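Local atomic coordinates of methylenetetrahydrofolate--tRNA-(uracil-5-)-methyltransferase TrmFO (Thermus thermophilus, PDB entry 3G5R), a protein that probably catalyses the folate- and FAD-dependent methylation of uridine 54 in tRNA to 5-methyluridine, using methylenetetrahydrofolate as the carbon donor and NAD(P)H as reductant. Residues L21-P26 against L431-P436; M79-L84 against G102-R107; H152-Y157 against R309-N314; G276-L281 against G305-N310. One frame throughout, in Å; residues are numbered along the deposited sequence.

Contact 1: L21-P26 against L431-P436; sequences LRLGVP and LNPPLP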
# COMPACT_ATOMS: atom_id res chain seq x y z
N LEU A 21 22.55 6.31 -6.51
CA LEU A 21 23.98 6.01 -6.58
C LEU A 21 24.35 5.21 -7.83
O LEU A 21 25.37 5.49 -8.48
CB LEU A 21 24.44 5.28 -5.32
CG LEU A 21 24.25 6.05 -4.02
CD1 LEU A 21 24.46 5.13 -2.81
CD2 LEU A 21 25.18 7.27 -3.98
N ARG A 22 23.53 4.21 -8.16
CA ARG A 22 23.77 3.39 -9.36
C ARG A 22 23.78 4.23 -10.63
O ARG A 22 24.46 3.89 -11.61
CB ARG A 22 22.70 2.30 -9.50
CG ARG A 22 22.78 1.20 -8.46
CD ARG A 22 21.50 0.37 -8.48
NE ARG A 22 21.38 -0.42 -9.70
CZ ARG A 22 20.25 -0.99 -10.11
NH1 ARG A 22 19.14 -0.85 -9.40
NH2 ARG A 22 20.23 -1.69 -11.24
N LEU A 23 23.02 5.32 -10.62
CA LEU A 23 22.92 6.19 -11.78
C LEU A 23 23.95 7.31 -11.71
O LEU A 23 23.94 8.23 -12.53
CB LEU A 23 21.50 6.74 -11.92
CG LEU A 23 20.46 5.68 -12.27
CD1 LEU A 23 19.04 6.21 -12.08
CD2 LEU A 23 20.67 5.17 -13.70
N GLY A 24 24.83 7.23 -10.71
CA GLY A 24 25.94 8.16 -10.58
C GLY A 24 25.60 9.51 -9.97
O GLY A 24 26.36 10.46 -10.09
N VAL A 25 24.44 9.58 -9.31
CA VAL A 25 23.99 10.83 -8.71
C VAL A 25 24.37 10.86 -7.23
O VAL A 25 23.98 9.97 -6.47
CB VAL A 25 22.47 10.99 -8.87
CG1 VAL A 25 22.00 12.26 -8.19
CG2 VAL A 25 22.09 11.00 -10.35
N PRO A 26 25.14 11.87 -6.82
CA PRO A 26 25.56 12.01 -5.42
C PRO A 26 24.35 12.15 -4.50
O PRO A 26 23.42 12.88 -4.84
CB PRO A 26 26.38 13.30 -5.41
CG PRO A 26 26.83 13.47 -6.82
CD PRO A 26 25.72 12.93 -7.66
N LEU A 431 14.53 2.12 -20.66
CA LEU A 431 15.00 3.28 -19.90
C LEU A 431 16.30 3.84 -20.46
O LEU A 431 17.23 3.10 -20.76
CB LEU A 431 15.20 2.92 -18.43
CG LEU A 431 13.96 2.58 -17.60
CD1 LEU A 431 14.39 2.07 -16.23
CD2 LEU A 431 13.06 3.80 -17.46
N ASN A 432 16.35 5.16 -20.58
CA ASN A 432 17.57 5.87 -20.98
C ASN A 432 17.76 7.10 -20.10
O ASN A 432 16.95 8.02 -20.15
CB ASN A 432 17.47 6.28 -22.45
CG ASN A 432 18.75 6.91 -22.97
OD1 ASN A 432 19.71 7.10 -22.22
ND2 ASN A 432 18.76 7.25 -24.25
N PRO A 433 18.83 7.12 -19.29
CA PRO A 433 19.92 6.14 -19.20
C PRO A 433 19.46 4.82 -18.61
O PRO A 433 18.50 4.78 -17.85
CB PRO A 433 20.88 6.81 -18.21
CG PRO A 433 19.98 7.61 -17.34
CD PRO A 433 19.03 8.22 -18.33
N PRO A 434 20.15 3.73 -18.96
CA PRO A 434 19.77 2.41 -18.44
C PRO A 434 20.30 2.21 -17.03
O PRO A 434 21.30 2.81 -16.64
CB PRO A 434 20.49 1.44 -19.39
CG PRO A 434 21.09 2.28 -20.49
CD PRO A 434 21.28 3.64 -19.90
N LEU A 435 19.62 1.36 -16.26
CA LEU A 435 20.16 0.90 -14.99
C LEU A 435 21.32 -0.03 -15.29
O LEU A 435 21.14 -1.05 -15.95
CB LEU A 435 19.08 0.16 -14.19
CG LEU A 435 18.02 1.02 -13.52
CD1 LEU A 435 16.97 0.14 -12.86
CD2 LEU A 435 18.66 1.95 -12.50
N PRO A 436 22.52 0.32 -14.81
CA PRO A 436 23.73 -0.46 -15.06
C PRO A 436 23.59 -1.91 -14.60
O PRO A 436 22.86 -2.17 -13.64
CB PRO A 436 24.79 0.26 -14.22
CG PRO A 436 24.29 1.66 -14.12
CD PRO A 436 22.80 1.55 -14.04
O HOH W 1 23.78 -0.68 -11.24
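Arg22 and Leu23, where helix 11-22 ends, lie against Leu435 and Pro436 of the C-terminal tail, the CA atoms of Leu23 and Leu435 being 6.8 Å apart and no direct hydrogen bond joining the two segments. The helix closes in a Schellman motif with Gly24 as its C-prime residue, whose N bonds back to Leu21 O, while the tail enters through a cis peptide before Pro433. Leu435 sends CD2 over the centre of the Arg22 guanidinium, 4.0 Å above its plane. A bend at chi3 (69°) turns this flat group beneath the leucine. At its edge, water 1 accepts from Arg22 NE at 2.9 Å and donates to Pro436 O at 3.0 Å, and NH1 is held separately by Ala74 O. Leu23 supplies the apolar half: its CD2 lies 4.0 Å from Leu435 CD2 and 4.2 Å from Pro436 CD. Pro436 CG in turn sits 3.4 Å from Arg22 O. Helix 343-362 backs both leucines, through Leu355 and Ala358 for Leu23 and Phe351 for Leu435. Between these two segments the grip is thus apolar packing plus one water bridge; a direct hydrogen bond of the tail, from Arg359 to Asn432 O, lies elsewhere.

Contact 2: M79-L84 against G102-R107; sequences MEAADL and GYITER. With CA (calcium ion), chain D.
Glu80 reaches from helix 77-84 to Tyr103 and Arg107 of helix 97-109, and one carboxylate oxygen does the polar work. OE1 takes the Tyr103 hydroxyl on its anti lone pair, at a short 2.5 Å from OH, and Arg107 NH1 on its syn lone pair at 2.8 Å in a salt bridge bent to 145° at the hydrogen. With CG anti to the backbone N (chi1 173°) and the chain extended beyond it, Glu80 spans the gap and meets both partners at about right angles. Water 2 adds a second link, donating to Glu80 OE2 and accepting from Arg107 NH1. Two donors on one oxygen would be expected to stabilise the ionised acid.

Apolar contacts fill the space beside this cluster. Tyr103 is sandwiched: Leu84 CD1 comes to 3.5 Å from CZ over one face, and Arg107 CG, from its own helix, lies over the opposite face, toward its rim. Deeper in, Ala81 CB lies tightly against Ile104 CG1 at 3.5 Å.

Metal binding is peripheral. Leu84 O coordinates the calcium ion at 2.5 Å, with four waters as further ligands.

The helix axes are 9.5 Å apart at an angle of 137°, an oblique, roughly antiparallel pair that meets at Ala81. Ile104 also touches Ser14 of helix 11-22, which sets the pair beside the helix that follows the Rossmann-type glycine-rich turn predicted to bind FAD.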
# COMPACT_ATOMS: atom_id res chain seq x y z
N MET A 79 16.48 -6.67 -2.57
CA MET A 79 16.36 -8.07 -3.02
C MET A 79 17.70 -8.80 -2.97
O MET A 79 17.75 -9.99 -2.65
CB MET A 79 15.75 -8.17 -4.41
CG MET A 79 14.29 -7.76 -4.49
SD MET A 79 13.24 -8.65 -3.32
CE MET A 79 13.43 -10.33 -3.92
N GLU A 80 18.78 -8.10 -3.28
CA GLU A 80 20.13 -8.66 -3.17
C GLU A 80 20.42 -9.07 -1.73
O GLU A 80 20.83 -10.21 -1.44
CB GLU A 80 21.15 -7.63 -3.67
CG GLU A 80 22.61 -8.01 -3.47
CD GLU A 80 23.55 -6.98 -4.07
OE1 GLU A 80 24.58 -6.67 -3.44
OE2 GLU A 80 23.26 -6.48 -5.18
N ALA A 81 20.20 -8.13 -0.81
CA ALA A 81 20.38 -8.38 0.62
C ALA A 81 19.48 -9.51 1.12
O ALA A 81 19.91 -10.34 1.93
CB ALA A 81 20.11 -7.10 1.41
N ALA A 82 18.25 -9.55 0.63
CA ALA A 82 17.31 -10.60 1.05
C ALA A 82 17.78 -11.98 0.60
O ALA A 82 17.77 -12.93 1.39
CB ALA A 82 15.90 -10.30 0.55
N ASP A 83 18.19 -12.09 -0.66
CA ASP A 83 18.62 -13.39 -1.18
C ASP A 83 19.81 -13.90 -0.38
O ASP A 83 19.90 -15.09 -0.08
CB ASP A 83 19.01 -13.28 -2.66
CG ASP A 83 17.82 -13.33 -3.59
OD1 ASP A 83 16.75 -13.83 -3.19
OD2 ASP A 83 17.96 -12.87 -4.75
N LEU A 84 20.72 -13.00 -0.03
CA LEU A 84 21.93 -13.36 0.71
C LEU A 84 21.66 -13.63 2.18
O LEU A 84 22.49 -14.21 2.86
CB LEU A 84 22.99 -12.27 0.57
CG LEU A 84 23.51 -12.03 -0.85
CD1 LEU A 84 24.41 -10.81 -0.89
CD2 LEU A 84 24.24 -13.27 -1.38
N GLY A 102 22.47 -5.39 8.01
CA GLY A 102 23.91 -5.21 8.08
C GLY A 102 24.53 -5.08 6.70
O GLY A 102 25.40 -4.24 6.46
N TYR A 103 24.08 -5.93 5.78
CA TYR A 103 24.57 -5.93 4.41
C TYR A 103 24.21 -4.63 3.71
O TYR A 103 25.06 -4.00 3.07
CB TYR A 103 23.98 -7.12 3.65
CG TYR A 103 24.51 -7.27 2.25
CD1 TYR A 103 25.67 -7.99 1.99
CD2 TYR A 103 23.84 -6.71 1.17
CE1 TYR A 103 26.15 -8.13 0.71
CE2 TYR A 103 24.32 -6.85 -0.12
CZ TYR A 103 25.48 -7.56 -0.34
OH TYR A 103 25.97 -7.71 -1.61
N ILE A 104 22.95 -4.22 3.84
CA ILE A 104 22.49 -2.99 3.22
C ILE A 104 23.27 -1.78 3.73
O ILE A 104 23.70 -0.93 2.95
CB ILE A 104 20.97 -2.80 3.42
CG1 ILE A 104 20.22 -3.84 2.58
CG2 ILE A 104 20.54 -1.38 3.02
CD1 ILE A 104 18.74 -3.95 2.90
N THR A 105 23.47 -1.72 5.05
CA THR A 105 24.19 -0.61 5.65
C THR A 105 25.62 -0.55 5.13
O THR A 105 26.13 0.51 4.80
CB THR A 105 24.18 -0.71 7.20
OG1 THR A 105 22.83 -0.80 7.66
CG2 THR A 105 24.85 0.52 7.82
N GLU A 106 26.27 -1.70 5.05
CA GLU A 106 27.65 -1.73 4.58
C GLU A 106 27.78 -1.32 3.11
O GLU A 106 28.70 -0.59 2.74
CB GLU A 106 28.27 -3.11 4.83
CG GLU A 106 28.54 -3.39 6.30
CD GLU A 106 28.95 -4.82 6.57
OE1 GLU A 106 29.40 -5.50 5.62
OE2 GLU A 106 28.83 -5.26 7.73
N ARG A 107 26.86 -1.78 2.27
CA ARG A 107 26.96 -1.45 0.85
C ARG A 107 26.72 0.03 0.59
O ARG A 107 27.39 0.64 -0.25
CB ARG A 107 26.02 -2.32 0.00
CG ARG A 107 26.39 -3.79 -0.00
CD ARG A 107 26.32 -4.36 -1.41
NE ARG A 107 27.28 -3.72 -2.30
CZ ARG A 107 27.26 -3.84 -3.62
NH1 ARG A 107 26.32 -4.56 -4.21
NH2 ARG A 107 28.17 -3.22 -4.36
CA CA D . 23.48 -16.25 3.84
O HOH W 2 24.85 -5.16 -6.84
O HOH W 3 23.83 -18.84 4.30
O HOH W 4 21.10 -17.38 3.46
O HOH W 5 25.80 -16.50 5.42
O HOH W 6 25.15 -13.99 4.39

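Contact 3: H152-Y157 against R309-N314; sequences HFLAYY and RNTYLN. With THG ((6S)-5,6,7,8-tetrahydrofolate), chain C; EDO (1,2-ethanediol), chain E.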
# COMPACT_ATOMS: atom_id res chain seq x y z
N HIS A 152 -5.33 17.95 6.62
CA HIS A 152 -6.15 16.79 6.30
C HIS A 152 -5.51 15.83 5.30
O HIS A 152 -6.09 14.80 4.97
CB HIS A 152 -7.53 17.22 5.77
CG HIS A 152 -8.32 18.03 6.74
ND1 HIS A 152 -8.54 17.63 8.04
CD2 HIS A 152 -8.96 19.22 6.60
CE1 HIS A 152 -9.27 18.54 8.66
NE2 HIS A 152 -9.54 19.51 7.81
N PHE A 153 -4.32 16.17 4.80
CA PHE A 153 -3.67 15.35 3.79
C PHE A 153 -2.57 14.45 4.36
O PHE A 153 -1.87 13.77 3.61
CB PHE A 153 -3.12 16.23 2.66
CG PHE A 153 -4.18 16.98 1.91
CD1 PHE A 153 -4.76 16.43 0.78
CD2 PHE A 153 -4.60 18.23 2.34
CE1 PHE A 153 -5.75 17.12 0.09
CE2 PHE A 153 -5.58 18.92 1.65
CZ PHE A 153 -6.16 18.36 0.53
N LEU A 154 -2.43 14.46 5.68
CA LEU A 154 -1.54 13.53 6.36
C LEU A 154 -2.29 12.89 7.51
O LEU A 154 -2.96 13.57 8.28
CB LEU A 154 -0.27 14.23 6.86
CG LEU A 154 0.71 13.40 7.70
CD1 LEU A 154 2.14 13.89 7.53
CD2 LEU A 154 0.32 13.38 9.17
N ALA A 155 -2.20 11.57 7.62
CA ALA A 155 -2.83 10.86 8.72
C ALA A 155 -1.76 10.25 9.61
O ALA A 155 -0.65 9.94 9.14
CB ALA A 155 -3.76 9.77 8.19
N TYR A 156 -2.09 10.07 10.88
CA TYR A 156 -1.20 9.45 11.85
C TYR A 156 -1.56 8.00 12.12
O TYR A 156 -0.78 7.26 12.71
CB TYR A 156 -1.24 10.22 13.18
CG TYR A 156 -0.54 11.56 13.14
CD1 TYR A 156 0.85 11.64 13.11
CD2 TYR A 156 -1.26 12.74 13.17
CE1 TYR A 156 1.50 12.86 13.09
CE2 TYR A 156 -0.62 13.96 13.15
CZ TYR A 156 0.75 14.02 13.12
OH TYR A 156 1.38 15.25 13.10
N TYR A 157 -2.76 7.62 11.70
CA TYR A 157 -3.22 6.25 11.84
C TYR A 157 -3.93 5.81 10.58
O TYR A 157 -4.51 6.63 9.87
CB TYR A 157 -4.19 6.12 13.03
CG TYR A 157 -3.56 6.44 14.37
CD1 TYR A 157 -3.41 7.76 14.79
CD2 TYR A 157 -3.13 5.43 15.21
CE1 TYR A 157 -2.83 8.05 16.02
CE2 TYR A 157 -2.56 5.71 16.44
CZ TYR A 157 -2.41 7.02 16.83
OH TYR A 157 -1.84 7.31 18.06
N ARG A 309 -0.99 2.53 14.17
CA ARG A 309 -0.23 3.77 14.17
C ARG A 309 0.62 3.75 12.89
O ARG A 309 1.44 2.85 12.69
CB ARG A 309 0.66 3.83 15.41
CG ARG A 309 1.74 4.89 15.37
CD ARG A 309 1.21 6.27 15.70
NE ARG A 309 2.32 7.21 15.72
CZ ARG A 309 2.71 7.91 14.66
NH1 ARG A 309 2.06 7.80 13.51
NH2 ARG A 309 3.74 8.74 14.76
N ASN A 310 0.39 4.73 12.02
CA ASN A 310 0.95 4.70 10.67
C ASN A 310 0.83 6.08 10.02
O ASN A 310 -0.24 6.45 9.56
CB ASN A 310 0.17 3.67 9.84
CG ASN A 310 0.81 3.38 8.49
OD1 ASN A 310 1.74 2.58 8.40
ND2 ASN A 310 0.29 4.01 7.44
N THR A 311 1.92 6.83 10.00
CA THR A 311 1.92 8.14 9.35
C THR A 311 2.01 7.98 7.84
O THR A 311 2.91 7.32 7.34
CB THR A 311 3.09 9.00 9.86
OG1 THR A 311 2.89 9.30 11.25
CG2 THR A 311 3.20 10.30 9.08
N TYR A 312 1.05 8.56 7.11
CA TYR A 312 1.08 8.48 5.65
C TYR A 312 0.35 9.64 5.00
O TYR A 312 -0.49 10.30 5.62
CB TYR A 312 0.52 7.14 5.16
CG TYR A 312 -0.98 6.98 5.31
CD1 TYR A 312 -1.55 6.73 6.56
CD2 TYR A 312 -1.82 7.05 4.22
CE1 TYR A 312 -2.92 6.57 6.70
CE2 TYR A 312 -3.19 6.90 4.35
CZ TYR A 312 -3.73 6.66 5.59
OH TYR A 312 -5.09 6.50 5.73
N LEU A 313 0.67 9.88 3.73
CA LEU A 313 0.09 10.98 2.97
C LEU A 313 -1.11 10.53 2.15
O LEU A 313 -1.24 9.35 1.81
CB LEU A 313 1.14 11.55 2.01
CG LEU A 313 2.36 12.17 2.66
CD1 LEU A 313 3.43 12.44 1.61
CD2 LEU A 313 1.98 13.46 3.38
N ASN A 314 -1.99 11.48 1.83
CA ASN A 314 -3.07 11.21 0.89
C ASN A 314 -2.50 11.21 -0.52
O ASN A 314 -2.47 12.24 -1.19
CB ASN A 314 -4.18 12.26 1.02
CG ASN A 314 -5.45 11.83 0.31
OD1 ASN A 314 -5.44 11.48 -0.87
ND2 ASN A 314 -6.56 11.84 1.03
N3 THG C . 2.14 -1.19 9.66
C2 THG C . 2.15 -0.40 10.76
N1 THG C . 2.16 -0.97 12.02
C8A THG C . 2.16 -2.32 12.16
C4A THG C . 2.15 -3.16 11.01
C4 THG C . 2.14 -2.60 9.80
N8 THG C . 2.16 -2.95 13.52
C7 THG C . 2.48 -4.39 13.61
C6 THG C . 1.87 -5.15 12.43
N5 THG C . 2.18 -4.58 11.18
O4 THG C . 2.13 -3.41 8.66
N2 THG C . 2.17 1.04 10.62
C1 EDO E . -5.16 10.08 4.18
O1 EDO E . -6.52 9.62 4.18
C2 EDO E . -5.10 11.49 4.76
O2 EDO E . -5.85 12.38 3.91
O HOH W 7 -6.67 6.95 8.29
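Ala155 and Tyr312 form the hydrogen-bonded pair of an antiparallel strand pairing that a beta bulge interrupts near Tyr156. Ala155 N gives a nearly straight bond to Tyr312 O at 2.9 Å, and Tyr312 N returns one to Ala155 O. Leu154 pairs with Leu313 and, past the one-residue shift, Tyr157 with Arg309. Asn314 N, donating to Phe153 O, closes the other end.

The bulge leaves Tyr156 O with two donors. Asn310 N approaches at 2.9 Å from above the carbonyl plane, whereas Arg309 NH1 arrives in that plane, on a lone pair, at 3.0 Å. Arg309 bends at chi2 (80°), laying CD over the face of the Tyr157 ring in a CH-pi contact 4.2 Å from its centroid. On the sheet face bearing Ala155, the Tyr312 ring edge reaches Tyr157 O, its CE1 meets Ala155 CB at 3.6 Å, and its hydroxyl is held by Phe390 O. Leu154 CD2 covers the centre of one Tyr156 face.

Beyond this shell stands the tetrahydrofolate, whose N2 donates to Arg309 O and, at 2.7 Å, to Asn310 OD1; the bond from Asn310 N to Tyr156 O anchors the backbone between these two acceptors. Asn314, at the N-cap of helix 315-318, accepts from Arg317 N through OD1, while its ND2 donates to Pro387 O. Arg309 is steadied by Thr311: NH1 donates to OG1 at 2.8 Å in the guanidinium plane, with a straight 180° angle at the hydrogen.

Contact 4: G276-L281 against G305-N310; sequences GFQTGL and GVMHRN. With THG ((6S)-5,6,7,8-tetrahydrofolate), chain C.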
# COMPACT_ATOMS: atom_id res chain seq x y z
N GLY A 276 -17.30 1.43 6.31
CA GLY A 276 -17.46 1.49 7.75
C GLY A 276 -17.05 0.21 8.46
O GLY A 276 -17.40 0.00 9.62
N PHE A 277 -16.31 -0.66 7.76
CA PHE A 277 -15.85 -1.91 8.36
C PHE A 277 -14.37 -1.93 8.71
O PHE A 277 -13.73 -2.98 8.67
CB PHE A 277 -16.25 -3.11 7.50
CG PHE A 277 -17.65 -3.59 7.76
CD1 PHE A 277 -18.74 -2.91 7.23
CD2 PHE A 277 -17.89 -4.69 8.57
CE1 PHE A 277 -20.03 -3.33 7.48
CE2 PHE A 277 -19.18 -5.12 8.83
CZ PHE A 277 -20.25 -4.44 8.28
N GLN A 278 -13.83 -0.78 9.09
CA GLN A 278 -12.47 -0.73 9.61
C GLN A 278 -12.39 -1.70 10.79
O GLN A 278 -13.31 -1.78 11.61
CB GLN A 278 -12.07 0.69 10.01
CG GLN A 278 -12.82 1.26 11.21
CD GLN A 278 -14.26 1.64 10.89
OE1 GLN A 278 -14.61 1.88 9.74
NE2 GLN A 278 -15.09 1.71 11.93
N THR A 279 -11.30 -2.46 10.86
CA THR A 279 -11.24 -3.56 11.81
C THR A 279 -9.81 -3.91 12.19
O THR A 279 -8.88 -3.68 11.42
CB THR A 279 -11.94 -4.81 11.22
OG1 THR A 279 -11.95 -5.86 12.20
CG2 THR A 279 -11.21 -5.29 9.97
N GLY A 280 -9.66 -4.48 13.38
CA GLY A 280 -8.37 -4.96 13.83
C GLY A 280 -8.35 -6.47 13.95
O GLY A 280 -7.42 -7.04 14.52
N LEU A 281 -9.37 -7.13 13.41
CA LEU A 281 -9.49 -8.58 13.51
C LEU A 281 -8.41 -9.31 12.73
O LEU A 281 -7.91 -8.81 11.73
CB LEU A 281 -10.87 -9.05 13.04
CG LEU A 281 -12.05 -8.71 13.95
CD1 LEU A 281 -13.34 -9.15 13.31
CD2 LEU A 281 -11.88 -9.37 15.32
N GLY A 305 -8.42 -5.63 6.29
CA GLY A 305 -8.54 -4.47 7.16
C GLY A 305 -7.45 -4.43 8.21
O GLY A 305 -6.97 -5.48 8.68
N VAL A 306 -7.04 -3.23 8.58
CA VAL A 306 -6.06 -3.04 9.64
C VAL A 306 -6.29 -1.71 10.35
O VAL A 306 -6.92 -0.80 9.81
CB VAL A 306 -4.61 -3.03 9.10
CG1 VAL A 306 -4.25 -4.38 8.49
CG2 VAL A 306 -4.42 -1.92 8.08
N MET A 307 -5.76 -1.61 11.56
CA MET A 307 -5.79 -0.37 12.30
C MET A 307 -4.48 -0.22 13.05
O MET A 307 -4.24 -0.89 14.05
CB MET A 307 -6.99 -0.35 13.25
CG MET A 307 -8.31 -0.37 12.50
SD MET A 307 -9.74 -0.33 13.57
CE MET A 307 -9.44 1.19 14.46
N HIS A 308 -3.61 0.66 12.53
CA HIS A 308 -2.26 0.82 13.05
C HIS A 308 -1.88 2.27 13.22
O HIS A 308 -2.35 3.14 12.49
CB HIS A 308 -1.23 0.22 12.08
CG HIS A 308 -1.30 -1.26 11.95
ND1 HIS A 308 -1.18 -1.90 10.73
CD2 HIS A 308 -1.47 -2.24 12.87
CE1 HIS A 308 -1.28 -3.20 10.91
NE2 HIS A 308 -1.45 -3.43 12.20
N ARG A 309 -0.99 2.53 14.17
CA ARG A 309 -0.23 3.77 14.17
C ARG A 309 0.62 3.75 12.89
O ARG A 309 1.44 2.85 12.69
CB ARG A 309 0.66 3.83 15.41
CG ARG A 309 1.74 4.89 15.37
CD ARG A 309 1.21 6.27 15.70
NE ARG A 309 2.32 7.21 15.72
CZ ARG A 309 2.71 7.91 14.66
NH1 ARG A 309 2.06 7.80 13.51
NH2 ARG A 309 3.74 8.74 14.76
N ASN A 310 0.39 4.73 12.02
CA ASN A 310 0.95 4.70 10.67
C ASN A 310 0.83 6.08 10.02
O ASN A 310 -0.24 6.45 9.56
CB ASN A 310 0.17 3.67 9.84
CG ASN A 310 0.81 3.38 8.49
OD1 ASN A 310 1.74 2.58 8.40
ND2 ASN A 310 0.29 4.01 7.44
N3 THG C . 2.14 -1.19 9.66
C2 THG C . 2.15 -0.40 10.76
N1 THG C . 2.16 -0.97 12.02
C8A THG C . 2.16 -2.32 12.16
C4A THG C . 2.15 -3.16 11.01
C4 THG C . 2.14 -2.60 9.80
N8 THG C . 2.16 -2.95 13.52
C7 THG C . 2.48 -4.39 13.61
C6 THG C . 1.87 -5.15 12.43
N5 THG C . 2.18 -4.58 11.18
O4 THG C . 2.13 -3.41 8.66
N2 THG C . 2.17 1.04 10.62
O HOH W 8 -6.19 -6.43 11.23
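Met307 packs against Thr279 where a loop crosses strand 301-313, and the flat group that meets the ligand, the His308 imidazole, is the next residue along. One face of that ring lies nearly parallel to the tetrahydrofolate pterin, C8A sitting 3.5 Å above the ring plane over its centre. His308 CE1 comes closest, 3.4 Å from C4A, so the overlap is face to face with the bicycle's shared bond. The backbone beneath is held by Asp158, whose OD2 accepts from His308 N.

Across the segments the packing is non-aromatic. Met307 runs out with CG beside its backbone N and chi2 fully extended (-179°), laying SD along the loop backbone at 3.8 Å from Thr279 N. Its CG meets Thr279 O at 3.5 Å, and Gln278 CG touches the sulfur obliquely. Thr279 CG2 rests 4.0 Å from Gly305 CA, an approach open to it because glycine carries no side chain there. Water 8 joins the backbones, donating to Leu281 O at 3.0 Å and to Gly305 O at 2.8 Å.

An ST turn shapes the loop: Thr279 OG1 accepts from Leu281 N at 3.1 Å while also bonded to Glu227, whose other oxygen takes Gly280 N. Gln286 ties both segments, OE1 accepting from Gly305 N and NE2 donating to Leu281 O. The arrangement is a loop-on-edge-strand contact at the rim of a six-stranded antiparallel sheet, whose outermost strand runs on into the tetrahydrofolate site.

Contact 1 is the surface contact of the four, apolar and water-bridged, and closes the long loop of chain within which the other three are nested. Contact 2, partly buried, lies on the same side of the chain's centre, about 19 Å from contact 1 between centres, and adds a charged cluster to its helix packing. Contacts 3 and 4, also partly buried, sit nearer the middle and share Arg309 and Asn310 on strand 301-313. They touch where Tyr157 CB meets His308 O at 3.5 Å. Contact 3 is true sheet pairing, rich in backbone bonds; contact 4 is loop packing, yet both border the bound tetrahydrofolate.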